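Local atomic coordinates of metal-dependent hydrolase (Lactobacillus plantarum, PDB entry 2F6K), a protein that probably catalyses a metal-dependent decarboxylation in the manner of aminocarboxymuconate-semialdehyde decarboxylase, as a manganese-binding member of the amidohydrolase family. Residues D65-N77 with L94-T108. Residues are numbered along the deposited sequence; the frame is centred on the assembly and turned at random.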
ATOM      1  N   ASP A  65     -19.593  -1.102  -6.323  1.00 33.95           N
ATOM      2  CA  ASP A  65     -21.053  -1.034  -6.342  1.00 32.16           C
ATOM      3  C   ASP A  65     -21.593  -2.472  -6.455  1.00 31.65           C
ATOM      4  O   ASP A  65     -21.475  -3.116  -7.502  1.00 29.91           O
ATOM      5  CB  ASP A  65     -21.514  -0.191  -7.540  1.00 32.22           C
ATOM      6  CG  ASP A  65     -23.018   0.031  -7.569  1.00 32.11           C
ATOM      7  OD1 ASP A  65     -23.786  -0.913  -7.283  1.00 33.90           O
ATOM      8  OD2 ASP A  65     -23.435   1.156  -7.903  1.00 35.62           O
ATOM      9  N   LYS A  66     -22.187  -2.966  -5.375  1.00 31.49           N
ATOM     10  CA  LYS A  66     -22.727  -4.323  -5.341  1.00 31.14           C
ATOM     11  C   LYS A  66     -23.762  -4.621  -6.420  1.00 31.96           C
ATOM     12  O   LYS A  66     -23.628  -5.599  -7.161  1.00 33.31           O
ATOM     13  CB  LYS A  66     -23.342  -4.620  -3.979  1.00 30.06           C
ATOM     14  CG  LYS A  66     -23.822  -6.049  -3.850  1.00 35.73           C
ATOM     15  CD  LYS A  66     -24.383  -6.324  -2.472  1.00 36.64           C
ATOM     16  CE  LYS A  66     -24.982  -7.717  -2.409  1.00 36.64           C
ATOM     17  NZ  LYS A  66     -25.832  -7.882  -1.206  1.00 38.28           N
ATOM     18  N   ALA A  67     -24.800  -3.798  -6.506  1.00 31.27           N
ATOM     19  CA  ALA A  67     -25.835  -4.019  -7.516  1.00 32.24           C
ATOM     20  C   ALA A  67     -25.235  -4.080  -8.920  1.00 32.45           C
ATOM     21  O   ALA A  67     -25.623  -4.922  -9.737  1.00 32.85           O
ATOM     22  CB  ALA A  67     -26.884  -2.919  -7.450  1.00 25.58           C
ATOM     23  N   GLU A  68     -24.295  -3.182  -9.201  1.00 32.11           N
ATOM     24  CA  GLU A  68     -23.650  -3.144 -10.508  1.00 33.76           C
ATOM     25  C   GLU A  68     -22.825  -4.413 -10.757  1.00 34.06           C
ATOM     26  O   GLU A  68     -22.827  -4.960 -11.865  1.00 34.68           O
ATOM     27  CB  GLU A  68     -22.747  -1.912 -10.623  1.00 33.88           C
ATOM     28  CG  GLU A  68     -22.049  -1.795 -11.963  1.00 35.84           C
ATOM     29  CD  GLU A  68     -20.966  -0.739 -11.964  1.00 40.46           C
ATOM     30  OE1 GLU A  68     -20.134  -0.740 -11.033  1.00 44.69           O
ATOM     31  OE2 GLU A  68     -20.940   0.082 -12.902  1.00 38.70           O
ATOM     32  N   THR A  69     -22.110  -4.869  -9.734  1.00 30.97           N
ATOM     33  CA  THR A  69     -21.306  -6.079  -9.858  1.00 30.88           C
ATOM     34  C   THR A  69     -22.206  -7.270 -10.204  1.00 30.37           C
ATOM     35  O   THR A  69     -21.898  -8.068 -11.089  1.00 32.98           O
ATOM     36  CB  THR A  69     -20.562  -6.393  -8.537  1.00 30.65           C
ATOM     37  OG1 THR A  69     -19.600  -5.366  -8.271  1.00 32.66           O
ATOM     38  CG2 THR A  69     -19.860  -7.744  -8.626  1.00 28.08           C
ATOM     39  N   ILE A  70     -23.323  -7.384  -9.499  1.00 27.90           N
ATOM     40  CA  ILE A  70     -24.259  -8.471  -9.728  1.00 28.73           C
ATOM     41  C   ILE A  70     -24.911  -8.379 -11.105  1.00 31.37           C
ATOM     42  O   ILE A  70     -25.227  -9.390 -11.735  1.00 33.38           O
ATOM     43  CB  ILE A  70     -25.347  -8.470  -8.639  1.00 25.97           C
ATOM     44  CG1 ILE A  70     -24.733  -8.943  -7.322  1.00 23.52           C
ATOM     45  CG2 ILE A  70     -26.501  -9.369  -9.041  1.00 27.45           C
ATOM     46  CD1 ILE A  70     -25.702  -9.043  -6.170  1.00 21.15           C
ATOM     47  N   ARG A  71     -25.109  -7.153 -11.566  1.00 32.03           N
ATOM     48  CA  ARG A  71     -25.730  -6.903 -12.853  1.00 31.66           C
ATOM     49  C   ARG A  71     -24.737  -7.238 -13.972  1.00 30.45           C
ATOM     50  O   ARG A  71     -25.093  -7.865 -14.969  1.00 32.15           O
ATOM     51  CB  ARG A  71     -26.155  -5.431 -12.903  1.00 34.92           C
ATOM     52  CG  ARG A  71     -27.055  -5.034 -14.048  1.00 41.50           C
ATOM     53  CD  ARG A  71     -27.487  -3.581 -13.905  1.00 44.83           C
ATOM     54  NE  ARG A  71     -26.357  -2.651 -13.927  1.00 50.75           N
ATOM     55  CZ  ARG A  71     -25.475  -2.545 -14.922  1.00 54.02           C
ATOM     56  NH1 ARG A  71     -25.577  -3.318 -16.002  1.00 52.45           N
ATOM     57  NH2 ARG A  71     -24.490  -1.658 -14.841  1.00 50.09           N
ATOM     58  N   LEU A  72     -23.482  -6.841 -13.791  1.00 29.16           N
ATOM     59  CA  LEU A  72     -22.458  -7.095 -14.794  1.00 29.04           C
ATOM     60  C   LEU A  72     -22.178  -8.580 -14.938  1.00 28.14           C
ATOM     61  O   LEU A  72     -22.025  -9.084 -16.052  1.00 26.89           O
ATOM     62  CB  LEU A  72     -21.174  -6.341 -14.444  1.00 28.48           C
ATOM     63  CG  LEU A  72     -21.281  -4.822 -14.633  1.00 28.84           C
ATOM     64  CD1 LEU A  72     -19.990  -4.144 -14.179  1.00 32.05           C
ATOM     65  CD2 LEU A  72     -21.559  -4.511 -16.100  1.00 24.63           C
ATOM     66  N   VAL A  73     -22.120  -9.277 -13.807  1.00 27.49           N
ATOM     67  CA  VAL A  73     -21.887 -10.716 -13.812  1.00 28.17           C
ATOM     68  C   VAL A  73     -23.035 -11.418 -14.545  1.00 29.23           C
ATOM     69  O   VAL A  73     -22.797 -12.290 -15.377  1.00 28.61           O
ATOM     70  CB  VAL A  73     -21.787 -11.278 -12.377  1.00 26.14           C
ATOM     71  CG1 VAL A  73     -21.846 -12.794 -12.408  1.00 24.69           C
ATOM     72  CG2 VAL A  73     -20.498 -10.823 -11.737  1.00 24.55           C
ATOM     73  N   GLU A  74     -24.273 -11.031 -14.243  1.00 29.41           N
ATOM     74  CA  GLU A  74     -25.432 -11.637 -14.889  1.00 32.03           C
ATOM     75  C   GLU A  74     -25.441 -11.368 -16.394  1.00 32.82           C
ATOM     76  O   GLU A  74     -25.816 -12.237 -17.183  1.00 32.29           O
ATOM     77  CB  GLU A  74     -26.732 -11.125 -14.252  1.00 32.94           C
ATOM     78  CG  GLU A  74     -26.861 -11.481 -12.772  1.00 38.71           C
ATOM     79  CD  GLU A  74     -28.209 -11.096 -12.159  1.00 43.81           C
ATOM     80  OE1 GLU A  74     -28.735 -10.007 -12.484  1.00 43.42           O
ATOM     81  OE2 GLU A  74     -28.730 -11.885 -11.334  1.00 42.94           O
ATOM     82  N   ALA A  75     -25.018 -10.173 -16.796  1.00 33.03           N
ATOM     83  CA  ALA A  75     -24.989  -9.836 -18.220  1.00 32.69           C
ATOM     84  C   ALA A  75     -23.909 -10.644 -18.935  1.00 33.17           C
ATOM     85  O   ALA A  75     -24.068 -11.024 -20.093  1.00 32.51           O
ATOM     86  CB  ALA A  75     -24.736  -8.343 -18.408  1.00 31.88           C
ATOM     87  N   ALA A  76     -22.811 -10.912 -18.233  1.00 32.45           N
ATOM     88  CA  ALA A  76     -21.703 -11.667 -18.804  1.00 32.07           C
ATOM     89  C   ALA A  76     -22.061 -13.142 -18.927  1.00 33.46           C
ATOM     90  O   ALA A  76     -21.710 -13.807 -19.906  1.00 29.63           O
ATOM     91  CB  ALA A  76     -20.453 -11.498 -17.947  1.00 28.28           C
ATOM     92  N   ASN A  77     -22.755 -13.669 -17.929  1.00 36.94           N
ATOM     93  CA  ASN A  77     -23.141 -15.065 -17.995  1.00 38.78           C
ATOM     94  C   ASN A  77     -24.258 -15.300 -19.003  1.00 39.55           C
ATOM     95  O   ASN A  77     -24.315 -16.357 -19.619  1.00 39.67           O
ATOM     96  CB  ASN A  77     -23.536 -15.569 -16.623  1.00 40.05           C
ATOM     97  CG  ASN A  77     -22.356 -15.663 -15.700  1.00 46.58           C
ATOM     98  OD1 ASN A  77     -21.210 -15.734 -16.143  1.00 45.02           O
ATOM     99  ND2 ASN A  77     -22.623 -15.676 -14.408  1.00 45.24           N
ATOM    100  N   LEU A  94     -17.422 -20.373 -19.185  1.00 33.25           N
ATOM    101  CA  LEU A  94     -17.231 -20.489 -17.751  1.00 31.08           C
ATOM    102  C   LEU A  94     -17.927 -19.256 -17.168  1.00 32.58           C
ATOM    103  O   LEU A  94     -17.723 -18.133 -17.634  1.00 33.98           O
ATOM    104  CB  LEU A  94     -15.743 -20.456 -17.406  1.00 27.63           C
ATOM    105  CG  LEU A  94     -14.917 -21.662 -17.841  1.00 29.20           C
ATOM    106  CD1 LEU A  94     -13.456 -21.412 -17.492  1.00 25.98           C
ATOM    107  CD2 LEU A  94     -15.442 -22.923 -17.156  1.00 19.44           C
ATOM    108  N   ALA A  95     -18.751 -19.460 -16.151  1.00 29.62           N
ATOM    109  CA  ALA A  95     -19.467 -18.351 -15.549  1.00 28.77           C
ATOM    110  C   ALA A  95     -18.609 -17.527 -14.589  1.00 29.58           C
ATOM    111  O   ALA A  95     -17.718 -18.060 -13.918  1.00 31.52           O
ATOM    112  CB  ALA A  95     -20.688 -18.869 -14.822  1.00 24.21           C
ATOM    113  N   SER A  96     -18.878 -16.224 -14.529  1.00 27.69           N
ATOM    114  CA  SER A  96     -18.165 -15.344 -13.610  1.00 29.92           C
ATOM    115  C   SER A  96     -18.991 -15.321 -12.323  1.00 30.97           C
ATOM    116  O   SER A  96     -20.170 -15.675 -12.339  1.00 29.96           O
ATOM    117  CB  SER A  96     -18.045 -13.928 -14.184  1.00 28.43           C
ATOM    118  OG  SER A  96     -17.139 -13.897 -15.271  1.00 27.76           O
ATOM    119  N   LEU A  97     -18.378 -14.914 -11.215  1.00 30.75           N
ATOM    120  CA  LEU A  97     -19.074 -14.878  -9.938  1.00 29.45           C
ATOM    121  C   LEU A  97     -19.041 -13.483  -9.324  1.00 31.17           C
ATOM    122  O   LEU A  97     -18.025 -12.787  -9.387  1.00 29.68           O
ATOM    123  CB  LEU A  97     -18.444 -15.880  -8.969  1.00 26.70           C
ATOM    124  CG  LEU A  97     -18.363 -17.338  -9.420  1.00 24.63           C
ATOM    125  CD1 LEU A  97     -17.734 -18.172  -8.313  1.00 23.32           C
ATOM    126  CD2 LEU A  97     -19.744 -17.862  -9.745  1.00 23.25           C
ATOM    127  N   PRO A  98     -20.156 -13.063  -8.708  1.00 30.95           N
ATOM    128  CA  PRO A  98     -20.260 -11.745  -8.079  1.00 29.84           C
ATOM    129  C   PRO A  98     -19.440 -11.622  -6.796  1.00 28.97           C
ATOM    130  O   PRO A  98     -19.921 -11.118  -5.779  1.00 30.31           O
ATOM    131  CB  PRO A  98     -21.760 -11.602  -7.843  1.00 26.83           C
ATOM    132  CG  PRO A  98     -22.157 -12.998  -7.509  1.00 27.23           C
ATOM    133  CD  PRO A  98     -21.411 -13.815  -8.553  1.00 31.56           C
ATOM    134  N   ILE A  99     -18.205 -12.106  -6.840  1.00 30.08           N
ATOM    135  CA  ILE A  99     -17.309 -12.004  -5.696  1.00 30.88           C
ATOM    136  C   ILE A  99     -17.084 -10.505  -5.498  1.00 32.96           C
ATOM    137  O   ILE A  99     -17.068  -9.755  -6.478  1.00 33.86           O
ATOM    138  CB  ILE A  99     -15.981 -12.715  -5.995  1.00 29.91           C
ATOM    139  CG1 ILE A  99     -16.210 -14.236  -5.967  1.00 29.75           C
ATOM    140  CG2 ILE A  99     -14.901 -12.273  -5.013  1.00 26.22           C
ATOM    141  CD1 ILE A  99     -14.989 -15.065  -6.334  1.00 30.52           C
ATOM    142  N   PRO A 100     -16.865 -10.045  -4.252  1.00 33.84           N
ATOM    143  CA  PRO A 100     -16.780 -10.693  -2.939  1.00 32.32           C
ATOM    144  C   PRO A 100     -18.080 -10.924  -2.179  1.00 32.14           C
ATOM    145  O   PRO A 100     -18.054 -11.050  -0.957  1.00 30.17           O
ATOM    146  CB  PRO A 100     -15.892  -9.739  -2.171  1.00 32.00           C
ATOM    147  CG  PRO A 100     -16.489  -8.414  -2.585  1.00 31.87           C
ATOM    148  CD  PRO A 100     -16.630  -8.592  -4.105  1.00 34.70           C
ATOM    149  N   TYR A 101     -19.213 -10.973  -2.866  1.00 31.56           N
ATOM    150  CA  TYR A 101     -20.476 -11.165  -2.168  1.00 31.52           C
ATOM    151  C   TYR A 101     -20.789 -12.649  -2.067  1.00 32.12           C
ATOM    152  O   TYR A 101     -21.452 -13.216  -2.931  1.00 35.10           O
ATOM    153  CB  TYR A 101     -21.569 -10.400  -2.908  1.00 32.08           C
ATOM    154  CG  TYR A 101     -21.188  -8.946  -3.126  1.00 35.70           C
ATOM    155  CD1 TYR A 101     -21.073  -8.065  -2.045  1.00 34.71           C
ATOM    156  CD2 TYR A 101     -20.872  -8.466  -4.400  1.00 34.57           C
ATOM    157  CE1 TYR A 101     -20.649  -6.751  -2.227  1.00 34.57           C
ATOM    158  CE2 TYR A 101     -20.447  -7.154  -4.590  1.00 30.30           C
ATOM    159  CZ  TYR A 101     -20.337  -6.306  -3.501  1.00 31.80           C
ATOM    160  OH  TYR A 101     -19.915  -5.011  -3.676  1.00 32.67           O
ATOM    161  N   GLU A 102     -20.305 -13.269  -0.994  1.00 30.27           N
ATOM    162  CA  GLU A 102     -20.467 -14.703  -0.776  1.00 30.56           C
ATOM    163  C   GLU A 102     -21.827 -15.326  -1.065  1.00 30.26           C
ATOM    164  O   GLU A 102     -21.929 -16.229  -1.888  1.00 27.11           O
ATOM    165  CB  GLU A 102     -20.060 -15.077   0.650  1.00 30.98           C
ATOM    166  CG  GLU A 102     -20.197 -16.565   0.936  1.00 34.39           C
ATOM    167  CD  GLU A 102     -19.789 -16.940   2.347  1.00 38.82           C
ATOM    168  OE1 GLU A 102     -20.333 -16.339   3.298  1.00 45.83           O
ATOM    169  OE2 GLU A 102     -18.932 -17.840   2.505  1.00 38.90           O
ATOM    170  N   LEU A 103     -22.867 -14.859  -0.385  1.00 30.79           N
ATOM    171  CA  LEU A 103     -24.184 -15.441  -0.575  1.00 33.34           C
ATOM    172  C   LEU A 103     -24.668 -15.299  -2.008  1.00 32.59           C
ATOM    173  O   LEU A 103     -25.264 -16.223  -2.563  1.00 33.39           O
ATOM    174  CB  LEU A 103     -25.194 -14.815   0.393  1.00 37.74           C
ATOM    175  CG  LEU A 103     -26.308 -15.772   0.839  1.00 43.93           C
ATOM    176  CD1 LEU A 103     -25.669 -17.022   1.434  1.00 45.96           C
ATOM    177  CD2 LEU A 103     -27.218 -15.099   1.870  1.00 44.50           C
ATOM    178  N   ASP A 104     -24.400 -14.147  -2.610  1.00 31.61           N
ATOM    179  CA  ASP A 104     -24.811 -13.891  -3.988  1.00 30.32           C
ATOM    180  C   ASP A 104     -24.050 -14.787  -4.964  1.00 30.07           C
ATOM    181  O   ASP A 104     -24.616 -15.285  -5.937  1.00 28.59           O
ATOM    182  CB  ASP A 104     -24.581 -12.417  -4.321  1.00 32.67           C
ATOM    183  CG  ASP A 104     -25.422 -11.487  -3.453  1.00 37.58           C
ATOM    184  OD1 ASP A 104     -26.616 -11.301  -3.763  1.00 36.12           O
ATOM    185  OD2 ASP A 104     -24.893 -10.960  -2.448  1.00 41.40           O
ATOM    186  N   ALA A 105     -22.766 -14.995  -4.691  1.00 27.53           N
ATOM    187  CA  ALA A 105     -21.940 -15.841  -5.533  1.00 28.02           C
ATOM    188  C   ALA A 105     -22.434 -17.283  -5.438  1.00 28.99           C
ATOM    189  O   ALA A 105     -22.471 -17.994  -6.440  1.00 30.35           O
ATOM    190  CB  ALA A 105     -20.482 -15.753  -5.097  1.00 25.55           C
ATOM    191  N   VAL A 106     -22.804 -17.708  -4.233  1.00 28.79           N
ATOM    192  CA  VAL A 106     -23.312 -19.060  -4.007  1.00 31.51           C
ATOM    193  C   VAL A 106     -24.505 -19.269  -4.929  1.00 32.49           C
ATOM    194  O   VAL A 106     -24.683 -20.335  -5.525  1.00 35.13           O
ATOM    195  CB  VAL A 106     -23.768 -19.246  -2.530  1.00 31.71           C
ATOM    196  CG1 VAL A 106     -24.694 -20.446  -2.400  1.00 32.23           C
ATOM    197  CG2 VAL A 106     -22.558 -19.434  -1.634  1.00 33.55           C
ATOM    198  N   LYS A 107     -25.315 -18.227  -5.043  1.00 31.84           N
ATOM    199  CA  LYS A 107     -26.501 -18.247  -5.881  1.00 33.14           C
ATOM    200  C   LYS A 107     -26.128 -18.353  -7.365  1.00 32.62           C
ATOM    201  O   LYS A 107     -26.761 -19.097  -8.117  1.00 30.06           O
ATOM    202  CB  LYS A 107     -27.322 -16.977  -5.610  1.00 37.12           C
ATOM    203  CG  LYS A 107     -28.624 -16.858  -6.388  1.00 41.25           C
ATOM    204  CD  LYS A 107     -28.542 -15.687  -7.368  1.00 48.06           C
ATOM    205  CE  LYS A 107     -29.908 -15.061  -7.629  1.00 51.45           C
ATOM    206  NZ  LYS A 107     -29.782 -13.622  -8.024  1.00 51.73           N
ATOM    207  N   THR A 108     -25.097 -17.619  -7.781  1.00 30.41           N
ATOM    208  CA  THR A 108     -24.668 -17.644  -9.175  1.00 30.41           C
ATOM    209  C   THR A 108     -24.097 -19.000  -9.573  1.00 30.59           C
ATOM    210  O   THR A 108     -24.286 -19.450 -10.712  1.00 28.02           O
ATOM    211  CB  THR A 108     -23.616 -16.556  -9.467  1.00 31.48           C
ATOM    212  OG1 THR A 108     -24.191 -15.266  -9.232  1.00 29.67           O
ATOM    213  CG2 THR A 108     -23.161 -16.633 -10.922  1.00 28.42           C
TER
HETATM  214  O   HOH W   1     -18.899  -4.238  -5.993  1.00 40.21           O
HETATM  215  O   HOH W   2     -26.582 -14.238 -10.820  1.00 53.52           O
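K66 turns CG anti to its own backbone nitrogen (chi1 -176°) and then runs extended, which lays its chain over the ring of Y101. CG sits above the ring centre, 3.5 Å from the Y101 centroid, in a CH-pi contact. Y101 is the N-cap residue of helix 102-114, so the contact ties helix 66-86 of the amidohydrolase TIM barrel to the start of the next outer helix; segments 66-77 and 102-108 run 14° from parallel. Beyond the ring, K66 NZ forms a salt bridge with D104 OD2 at 3.4 Å. R139 of the second subunit packs on K66. At the ring edge, one water lies in plane and links Y101 OH to T69 OG1, which also bonds to V61 O. With an alanine at Y101, the K66 chain would probably lose its flat support and this water one of its anchors. Further along, I70 CG1 packs on P98 CB at 4.0 Å. Both V73 methyls press on the loop: CG1 meets P98 CD and CG2 lies by P98 CA. Near the end of strand 91-95, the N77 amide grips the S96 backbone with two hydrogen bonds. N77 OD1 accepts from S96 N at 2.9 Å, in the carbonyl plane on a lone pair. N77 ND2 donates almost straight to S96 O, 3.2 Å away.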